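Local coordinates for protein cysteine desulfurase (Elizabethkingia anophelis NUHP1, PDB 5VPR) that probably catalyses the pyridoxal-phosphate-dependent removal of sulfur from L-cysteine, yielding L-alanine and handing the sulfur to a carrier, at residues 33-38 with 387-393; 119-125 with 170-176; 315-319 with 398-402. The contacts are given in a common frame with arbitrary orientation. Residue numbers count along the deposited sequence, not the author numbering.

How the interactions relate
Interactions 1 and 3 form one neighbourhood, their centres 11 Å apart. Phe390 belongs to the polar joint of interaction 1, yet its ring enters the helix pair of interaction 3: Phe390 CZ lies 3.5 Å from Ala319 CB, and Phe390 CE1 3.7 Å from Ile399 CG1. Leu34 CD1 adds a contact at 3.9 Å with Leu402 CD2. Interaction 2 lies across the chain's centre, in the seven-stranded sheet, with its centre 32 Å from that of interaction 1 and 39 Å from that of interaction 3. The cofactor is bound covalently to Lys233; Tyr235, two residues further on, hydrogen-bonds through its hydroxyl to the backbone N of Val392 in interaction 1.

Interaction 1: residues 33-38 with 387-393; sequences YLDNAA and RASFAVY
Asp35 OD1 and Arg387 NH2 form a salt bridge at 3.2 Å. A very short hydrogen bond, 2.3 Å, runs from Tyr393 OH to Asn36 OD1; that hydroxyl also meets the backbone N of Gln41. Asn36 (chi1 m) sends ND2 to Ser389 O at 2.8 Å. Ser389 (chi1 p) offers OG to Ala37 N at 2.9 Å, while its own N bonds Leu34 O at 2.9 Å. Water 1 accepts from Arg387 NE (2.8 Å) and lies within bonding distance of Arg387 O (2.8 Å), Asp35 OD1 (3.0 Å) and Ser389 OG (2.7 Å). The backbones touch through a single bridge, Asp35 with Ser389 (CA-CA 5.3 Å); residues 36-38 take helical phi/psi without regular bonds. Outward, Ala37 CB covers one face of the Arg387 guanidinium (CB to CZ 3.7 Å), and Leu34 CD2 packs on Phe390 CD1 at 3.8 Å. Specific polar pairing thus joins the N-terminal loop to a strand consistent with the small domain of fold-type I pyridoxal-phosphate enzymes.

Interaction 2: residues 119-125 with 170-176; sequences DDEIIIS and KTKLVSV
Strands 121-125 and 171-176 run parallel, their axes 4.7 Å and 6° apart. Glu121 pairs with Thr171, Ile123 with Val174 and Ile124 with Ser175 (CA-CA 4.7 Å each), so two steps on one strand match three on the other: a beta bulge near Lys172 (psi -23°). The ladder is Glu121 N to Lys170 O, 2.8 Å; Lys172 N to Glu121 O, 3.0 Å; Ile123 N to Leu173 O, 3.0 Å; Ser175 N to Ile123 O, 2.8 Å; Ser125 N to Ser175 O, 3.1 Å. On one face Ile122 CD1 meets Leu173 CB at 3.6 Å, beneath helix 134-142; on the other Ile123 CB meets Val174 CG2 at 4.2 Å. Lys172 NZ and Asp120 OD2 form a salt bridge at 3.0 Å, whose hydrogen bond is weak; Lys117 N also bonds that oxygen. Water 2 links Glu121 OE2 and Thr171 OG1, each at 2.6 Å; Arg148 and Ser168 N are their respective further partners. Strand 121-125 lies inside the mixed seven-stranded sheet characteristic of fold-type I pyridoxal-phosphate enzymes.

Interaction 3: residues 315-319 with 398-402; sequences LLEYA and EIDIL
Ile399 is the apolar centre of this helix pair, inserted among Leu315, Tyr318 and Ala319, which lie on neighbouring turns of helix 305-324. Its CA-to-CB bond points toward the other helix, and with chi1 m and chi2 t the side chain extends until CD1 lies 3.8 Å from Leu315 CD2 and 3.2 Å from Leu315 O. That carbonyl is the acceptor of the helical hydrogen bond from Ala319 N, at 2.9 Å, so the methyl comes right up to the backbone. Ile399 CG2 touches Ala319 CB at 3.7 Å and Tyr318 CD1 at 3.6 Å. The small side chain of Ala319 lets the helices approach most closely here, with Ala319 CA and Ile399 CA 5.9 Å apart.

Both segments are regular alpha helix. The axes of the two short segments pass 10.4 Å apart and cross at -30°, with the N-to-C directions broadly alike; only 251 Å² is buried, both sides summed. At the polar edge, Tyr318 (chi1 t) lays its ring past Ile399 and donates from OH to Asp400 OD1, 2.6 Å away and near the plane of the ring. Asp400 (chi1 m) starts sideways, but its carboxylate swings back to accept this bond, closing the polar edge of the contact.

Around the pair, Phe396 meets the Tyr318 ring edge-to-face, and Phe390 packs against both Ala319 and Ile399. Helix 305-324 rests on strand 341-345 through Leu316 and Ala319, whereas helix 396-413 turns Ile401 and Leu402 to strand 364-365 and Glu398 to strand 29-33, consistent with the small domain of a fold-type I pyridoxal-phosphate enzyme.

Interaction 1: residues 33-38 with 387-393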
loop_
_atom_site.group_PDB
_atom_site.type_symbol
_atom_site.label_atom_id
_atom_site.label_comp_id
_atom_site.label_asym_id
_atom_site.label_seq_id
_atom_site.Cartn_x
_atom_site.Cartn_y
_atom_site.Cartn_z
ATOM N N TYR A 33 -15.686 -9.930 0.595
ATOM C CA TYR A 33 -14.300 -9.713 1.007
ATOM C C TYR A 33 -14.067 -8.215 1.157
ATOM O O TYR A 33 -13.926 -7.492 0.161
ATOM C CB TYR A 33 -13.335 -10.323 0.001
ATOM C CG TYR A 33 -11.916 -10.233 0.490
ATOM C CD1 TYR A 33 -11.460 -11.093 1.488
ATOM C CD2 TYR A 33 -11.042 -9.262 -0.000
ATOM C CE1 TYR A 33 -10.146 -11.010 1.972
ATOM C CE2 TYR A 33 -9.713 -9.162 0.484
ATOM C CZ TYR A 33 -9.280 -10.053 1.474
ATOM O OH TYR A 33 -7.988 -10.005 1.984
ATOM N N LEU A 34 -14.031 -7.746 2.406
ATOM C CA LEU A 34 -13.803 -6.335 2.725
ATOM C C LEU A 34 -12.591 -6.165 3.636
ATOM O O LEU A 34 -12.589 -5.351 4.564
ATOM C CB LEU A 34 -15.047 -5.715 3.363
ATOM C CG LEU A 34 -16.329 -5.874 2.545
ATOM C CD1 LEU A 34 -17.543 -5.464 3.369
ATOM C CD2 LEU A 34 -16.243 -5.066 1.258
ATOM N N ASP A 35 -11.541 -6.939 3.383
ATOM C CA ASP A 35 -10.291 -6.846 4.122
ATOM C C ASP A 35 -9.150 -6.526 3.162
ATOM O O ASP A 35 -8.028 -7.036 3.283
ATOM C CB ASP A 35 -10.025 -8.139 4.889
ATOM C CG ASP A 35 -8.963 -7.976 5.963
ATOM O OD1 ASP A 35 -8.753 -6.841 6.442
ATOM O OD2 ASP A 35 -8.331 -8.991 6.320
ATOM N N ASN A 36 -9.450 -5.685 2.174
ATOM C CA ASN A 36 -8.506 -5.437 1.089
ATOM C C ASN A 36 -7.272 -4.670 1.547
ATOM O O ASN A 36 -6.211 -4.826 0.942
ATOM C CB ASN A 36 -9.220 -4.717 -0.052
ATOM C CG ASN A 36 -10.281 -5.596 -0.662
ATOM O OD1 ASN A 36 -9.957 -6.532 -1.405
ATOM N ND2 ASN A 36 -11.550 -5.350 -0.307
ATOM N N ALA A 37 -7.379 -3.861 2.606
ATOM C CA ALA A 37 -6.200 -3.183 3.137
ATOM C C ALA A 37 -5.215 -4.168 3.746
ATOM O O ALA A 37 -4.038 -3.834 3.894
ATOM C CB ALA A 37 -6.588 -2.140 4.189
ATOM N N ALA A 38 -5.673 -5.370 4.104
ATOM C CA ALA A 38 -4.749 -6.426 4.508
ATOM C C ALA A 38 -4.066 -7.015 3.284
ATOM O O ALA A 38 -2.837 -7.003 3.184
ATOM C CB ALA A 38 -5.480 -7.511 5.307
ATOM N N ARG A 387 -12.681 -2.762 10.833
ATOM C CA ARG A 387 -12.137 -2.097 9.645
ATOM C C ARG A 387 -12.666 -2.801 8.402
ATOM O O ARG A 387 -12.308 -3.955 8.135
ATOM C CB ARG A 387 -10.602 -2.101 9.656
ATOM C CG ARG A 387 -9.962 -1.281 8.526
ATOM C CD ARG A 387 -8.418 -1.465 8.398
ATOM N NE ARG A 387 -8.089 -2.797 7.892
ATOM C CZ ARG A 387 -6.858 -3.264 7.688
ATOM N NH1 ARG A 387 -5.804 -2.505 7.940
ATOM N NH2 ARG A 387 -6.687 -4.504 7.224
ATOM N N ALA A 388 -13.523 -2.122 7.653
ATOM C CA ALA A 388 -13.932 -2.577 6.329
ATOM C C ALA A 388 -13.140 -1.789 5.297
ATOM O O ALA A 388 -13.018 -0.569 5.414
ATOM C CB ALA A 388 -15.433 -2.385 6.115
ATOM N N SER A 389 -12.591 -2.482 4.301
ATOM C CA SER A 389 -11.743 -1.832 3.312
ATOM C C SER A 389 -12.084 -2.364 1.929
ATOM O O SER A 389 -12.338 -3.562 1.754
ATOM C CB SER A 389 -10.234 -2.029 3.624
ATOM O OG SER A 389 -9.905 -3.397 3.870
ATOM N N PHE A 390 -12.066 -1.465 0.947
ATOM C CA PHE A 390 -12.620 -1.720 -0.372
ATOM C C PHE A 390 -11.536 -1.844 -1.434
ATOM O O PHE A 390 -10.458 -1.241 -1.338
ATOM C CB PHE A 390 -13.605 -0.609 -0.745
ATOM C CG PHE A 390 -14.697 -0.432 0.263
ATOM C CD1 PHE A 390 -15.680 -1.400 0.406
ATOM C CD2 PHE A 390 -14.729 0.675 1.090
ATOM C CE1 PHE A 390 -16.687 -1.262 1.343
ATOM C CE2 PHE A 390 -15.742 0.822 2.026
ATOM C CZ PHE A 390 -16.718 -0.151 2.154
ATOM N N ALA A 391 -11.837 -2.662 -2.442
ATOM C CA ALA A 391 -11.065 -2.776 -3.672
ATOM C C ALA A 391 -12.030 -2.598 -4.840
ATOM O O ALA A 391 -13.230 -2.374 -4.648
ATOM C CB ALA A 391 -10.311 -4.114 -3.750
ATOM N N VAL A 392 -11.506 -2.717 -6.061
ATOM C CA VAL A 392 -12.278 -2.324 -7.239
ATOM C C VAL A 392 -13.462 -3.251 -7.480
ATOM O O VAL A 392 -14.456 -2.842 -8.087
ATOM C CB VAL A 392 -11.351 -2.265 -8.466
ATOM C CG1 VAL A 392 -10.877 -3.674 -8.851
ATOM C CG2 VAL A 392 -12.050 -1.575 -9.628
ATOM N N TYR A 393 -13.396 -4.499 -7.014
ATOM C CA TYR A 393 -14.437 -5.473 -7.305
ATOM C C TYR A 393 -15.591 -5.440 -6.305
ATOM O O TYR A 393 -16.574 -6.164 -6.495
ATOM C CB TYR A 393 -13.836 -6.888 -7.355
ATOM C CG TYR A 393 -12.787 -7.140 -6.295
ATOM C CD1 TYR A 393 -11.458 -7.361 -6.646
ATOM C CD2 TYR A 393 -13.121 -7.142 -4.942
ATOM C CE1 TYR A 393 -10.480 -7.586 -5.679
ATOM C CE2 TYR A 393 -12.153 -7.369 -3.962
ATOM C CZ TYR A 393 -10.831 -7.583 -4.341
ATOM O OH TYR A 393 -9.857 -7.789 -3.382
HETATM O O HOH W 1 -10.096 -4.168 6.465
#

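Interaction 2: residues 119-125 with 170-176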
loop_
_atom_site.group_PDB
_atom_site.type_symbol
_atom_site.label_atom_id
_atom_site.label_comp_id
_atom_site.label_asym_id
_atom_site.label_seq_id
_atom_site.Cartn_x
_atom_site.Cartn_y
_atom_site.Cartn_z
ATOM N N ASP A 119 24.812 12.986 15.812
ATOM C CA ASP A 119 23.671 13.673 16.411
ATOM C C ASP A 119 22.695 14.176 15.357
ATOM O O ASP A 119 21.991 15.169 15.579
ATOM C CB ASP A 119 24.125 14.827 17.308
ATOM C CG ASP A 119 24.018 14.494 18.791
ATOM O OD1 ASP A 119 22.998 13.895 19.197
ATOM O OD2 ASP A 119 24.951 14.826 19.552
ATOM N N ASP A 120 22.640 13.502 14.211
ATOM C CA ASP A 120 21.637 13.788 13.199
ATOM C C ASP A 120 20.268 13.309 13.676
ATOM O O ASP A 120 20.137 12.644 14.706
ATOM C CB ASP A 120 22.015 13.128 11.874
ATOM C CG ASP A 120 23.308 13.680 11.301
ATOM O OD1 ASP A 120 23.676 14.818 11.671
ATOM O OD2 ASP A 120 23.950 12.986 10.482
ATOM N N GLU A 121 19.232 13.657 12.916
ATOM C CA GLU A 121 17.861 13.368 13.315
ATOM C C GLU A 121 17.095 12.709 12.176
ATOM O O GLU A 121 17.300 13.036 11.000
ATOM C CB GLU A 121 17.148 14.651 13.776
ATOM C CG GLU A 121 17.904 15.405 14.864
ATOM C CD GLU A 121 17.118 16.560 15.452
ATOM O OE1 GLU A 121 17.561 17.112 16.481
ATOM O OE2 GLU A 121 16.062 16.919 14.892
ATOM N N ILE A 122 16.231 11.756 12.543
ATOM C CA ILE A 122 15.331 11.053 11.636
ATOM C C ILE A 122 13.908 11.316 12.114
ATOM O O ILE A 122 13.610 11.147 13.302
ATOM C CB ILE A 122 15.611 9.535 11.612
ATOM C CG1 ILE A 122 17.064 9.242 11.236
ATOM C CG2 ILE A 122 14.664 8.828 10.663
ATOM C CD1 ILE A 122 17.475 9.810 9.907
ATOM N N ILE A 123 13.033 11.727 11.200
ATOM C CA ILE A 123 11.638 12.016 11.517
ATOM C C ILE A 123 10.763 10.987 10.813
ATOM O O ILE A 123 10.903 10.767 9.603
ATOM C CB ILE A 123 11.246 13.451 11.112
ATOM C CG1 ILE A 123 12.119 14.477 11.841
ATOM C CG2 ILE A 123 9.788 13.686 11.411
ATOM C CD1 ILE A 123 11.798 15.952 11.505
ATOM N N ILE A 124 9.868 10.347 11.570
ATOM C CA ILE A 124 8.936 9.379 11.015
ATOM C C ILE A 124 7.528 9.735 11.473
ATOM O O ILE A 124 7.326 10.430 12.472
ATOM C CB ILE A 124 9.278 7.926 11.420
ATOM C CG1 ILE A 124 9.134 7.747 12.935
ATOM C CG2 ILE A 124 10.682 7.552 10.963
ATOM C CD1 ILE A 124 9.333 6.316 13.397
ATOM N N SER A 125 6.548 9.255 10.715
ATOM C CA SER A 125 5.155 9.424 11.103
ATOM C C SER A 125 4.743 8.327 12.082
ATOM O O SER A 125 5.399 7.287 12.196
ATOM C CB SER A 125 4.249 9.414 9.868
ATOM O OG SER A 125 4.494 8.280 9.043
ATOM N N LYS A 170 20.176 19.263 11.030
ATOM C CA LYS A 170 20.334 17.932 11.599
ATOM C C LYS A 170 19.451 16.889 10.922
ATOM O O LYS A 170 19.763 15.694 10.999
ATOM C CB LYS A 170 20.030 17.976 13.097
ATOM C CG LYS A 170 21.023 18.801 13.904
ATOM C CD LYS A 170 22.379 18.116 13.919
ATOM C CE LYS A 170 23.367 18.852 14.815
ATOM N NZ LYS A 170 24.686 18.162 14.850
ATOM N N THR A 171 18.369 17.305 10.262
ATOM C CA THR A 171 17.399 16.360 9.708
ATOM C C THR A 171 17.958 15.700 8.456
ATOM O O THR A 171 18.160 16.366 7.435
ATOM C CB THR A 171 16.086 17.054 9.358
ATOM O OG1 THR A 171 15.709 17.979 10.392
ATOM C CG2 THR A 171 15.002 15.998 9.159
ATOM N N LYS A 172 18.163 14.384 8.505
ATOM C CA LYS A 172 18.730 13.682 7.367
ATOM C C LYS A 172 17.733 12.815 6.619
ATOM O O LYS A 172 17.961 12.519 5.440
ATOM C CB LYS A 172 19.911 12.816 7.816
ATOM C CG LYS A 172 21.057 13.622 8.408
ATOM C CD LYS A 172 21.441 14.777 7.480
ATOM C CE LYS A 172 22.460 15.716 8.111
ATOM N NZ LYS A 172 23.780 15.063 8.283
ATOM N N LEU A 173 16.644 12.402 7.262
ATOM C CA LEU A 173 15.661 11.566 6.601
ATOM C C LEU A 173 14.307 11.773 7.255
ATOM O O LEU A 173 14.196 11.825 8.484
ATOM C CB LEU A 173 16.049 10.084 6.640
ATOM C CG LEU A 173 15.113 9.250 5.758
ATOM C CD1 LEU A 173 15.857 8.418 4.753
ATOM C CD2 LEU A 173 14.213 8.377 6.609
ATOM N N VAL A 174 13.290 11.914 6.418
ATOM C CA VAL A 174 11.905 12.027 6.846
ATOM C C VAL A 174 11.146 10.921 6.139
ATOM O O VAL A 174 11.237 10.789 4.913
ATOM C CB VAL A 174 11.298 13.403 6.512
ATOM C CG1 VAL A 174 9.814 13.450 6.923
ATOM C CG2 VAL A 174 12.101 14.523 7.177
ATOM N N SER A 175 10.419 10.122 6.903
ATOM C CA SER A 175 9.673 9.001 6.346
ATOM C C SER A 175 8.214 9.117 6.754
ATOM O O SER A 175 7.902 9.168 7.948
ATOM C CB SER A 175 10.246 7.666 6.812
ATOM O OG SER A 175 9.427 6.619 6.320
ATOM N N VAL A 176 7.323 9.144 5.770
ATOM C CA VAL A 176 5.895 9.319 6.012
ATOM C C VAL A 176 5.135 8.296 5.176
ATOM O O VAL A 176 5.473 8.068 4.011
ATOM C CB VAL A 176 5.431 10.763 5.665
ATOM C CG1 VAL A 176 3.966 10.961 6.010
ATOM C CG2 VAL A 176 6.279 11.805 6.373
HETATM O O HOH W 2 14.675 17.156 12.654
#

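Interaction 3: residues 315-319 with 398-402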
loop_
_atom_site.group_PDB
_atom_site.type_symbol
_atom_site.label_atom_id
_atom_site.label_comp_id
_atom_site.label_asym_id
_atom_site.label_seq_id
_atom_site.Cartn_x
_atom_site.Cartn_y
_atom_site.Cartn_z
ATOM N N LEU A 315 -18.029 3.846 -3.086
ATOM C CA LEU A 315 -18.229 2.775 -2.109
ATOM C C LEU A 315 -18.044 3.299 -0.694
ATOM O O LEU A 315 -18.852 3.024 0.200
ATOM C CB LEU A 315 -17.252 1.632 -2.377
ATOM C CG LEU A 315 -17.465 0.805 -3.643
ATOM C CD1 LEU A 315 -16.320 -0.192 -3.808
ATOM C CD2 LEU A 315 -18.797 0.080 -3.576
ATOM N N LEU A 316 -16.988 4.081 -0.489
ATOM C CA LEU A 316 -16.661 4.595 0.834
ATOM C C LEU A 316 -17.757 5.516 1.350
ATOM O O LEU A 316 -18.234 5.361 2.480
ATOM C CB LEU A 316 -15.317 5.322 0.769
ATOM C CG LEU A 316 -14.707 5.857 2.062
ATOM C CD1 LEU A 316 -14.441 4.707 2.965
ATOM C CD2 LEU A 316 -13.404 6.597 1.790
ATOM N N GLU A 317 -18.178 6.480 0.530
ATOM C CA GLU A 317 -19.233 7.397 0.956
ATOM C C GLU A 317 -20.517 6.643 1.289
ATOM O O GLU A 317 -21.176 6.932 2.297
ATOM C CB GLU A 317 -19.486 8.442 -0.129
ATOM N N TYR A 318 -20.888 5.675 0.451
ATOM C CA TYR A 318 -22.113 4.914 0.681
ATOM C C TYR A 318 -22.020 4.110 1.973
ATOM O O TYR A 318 -22.941 4.127 2.797
ATOM C CB TYR A 318 -22.382 3.996 -0.513
ATOM C CG TYR A 318 -23.650 3.181 -0.405
ATOM C CD1 TYR A 318 -23.610 1.797 -0.228
ATOM C CD2 TYR A 318 -24.892 3.796 -0.485
ATOM C CE1 TYR A 318 -24.790 1.055 -0.138
ATOM C CE2 TYR A 318 -26.050 3.074 -0.395
ATOM C CZ TYR A 318 -26.003 1.711 -0.221
ATOM O OH TYR A 318 -27.189 1.021 -0.132
ATOM N N ALA A 319 -20.901 3.409 2.175
ATOM C CA ALA A 319 -20.749 2.590 3.374
ATOM C C ALA A 319 -20.776 3.448 4.634
ATOM O O ALA A 319 -21.474 3.127 5.603
ATOM C CB ALA A 319 -19.454 1.776 3.294
ATOM N N GLU A 398 -22.762 -5.412 -1.723
ATOM C CA GLU A 398 -21.968 -5.993 -0.645
ATOM C C GLU A 398 -21.968 -5.104 0.592
ATOM O O GLU A 398 -21.942 -5.614 1.719
ATOM C CB GLU A 398 -20.538 -6.249 -1.113
ATOM C CG GLU A 398 -20.397 -7.446 -2.039
ATOM C CD GLU A 398 -18.974 -7.609 -2.548
ATOM O OE1 GLU A 398 -18.243 -6.592 -2.597
ATOM O OE2 GLU A 398 -18.588 -8.747 -2.902
ATOM N N ILE A 399 -22.005 -3.780 0.407
ATOM C CA ILE A 399 -22.058 -2.881 1.556
ATOM C C ILE A 399 -23.374 -3.046 2.316
ATOM O O ILE A 399 -23.399 -3.004 3.551
ATOM C CB ILE A 399 -21.829 -1.428 1.106
ATOM C CG1 ILE A 399 -20.368 -1.263 0.641
ATOM C CG2 ILE A 399 -22.171 -0.484 2.223
ATOM C CD1 ILE A 399 -20.069 0.065 -0.043
ATOM N N ASP A 400 -24.483 -3.247 1.599
ATOM C CA ASP A 400 -25.752 -3.506 2.281
ATOM C C ASP A 400 -25.682 -4.789 3.097
ATOM O O ASP A 400 -26.221 -4.856 4.208
ATOM C CB ASP A 400 -26.897 -3.580 1.275
ATOM C CG ASP A 400 -27.117 -2.272 0.550
ATOM O OD1 ASP A 400 -26.760 -1.204 1.100
ATOM O OD2 ASP A 400 -27.647 -2.315 -0.578
ATOM N N ILE A 401 -25.007 -5.814 2.567
ATOM C CA ILE A 401 -24.827 -7.055 3.315
ATOM C C ILE A 401 -24.017 -6.795 4.577
ATOM O O ILE A 401 -24.315 -7.338 5.650
ATOM C CB ILE A 401 -24.168 -8.120 2.417
ATOM C CG1 ILE A 401 -25.135 -8.546 1.310
ATOM C CG2 ILE A 401 -23.710 -9.325 3.232
ATOM C CD1 ILE A 401 -24.539 -9.540 0.354
ATOM N N LEU A 402 -22.991 -5.947 4.470
ATOM C CA LEU A 402 -22.197 -5.558 5.631
ATOM C C LEU A 402 -23.052 -4.829 6.658
ATOM O O LEU A 402 -23.022 -5.144 7.852
ATOM C CB LEU A 402 -21.031 -4.663 5.183
ATOM C CG LEU A 402 -20.292 -3.942 6.303
ATOM C CD1 LEU A 402 -19.537 -4.957 7.136
ATOM C CD2 LEU A 402 -19.343 -2.891 5.758
#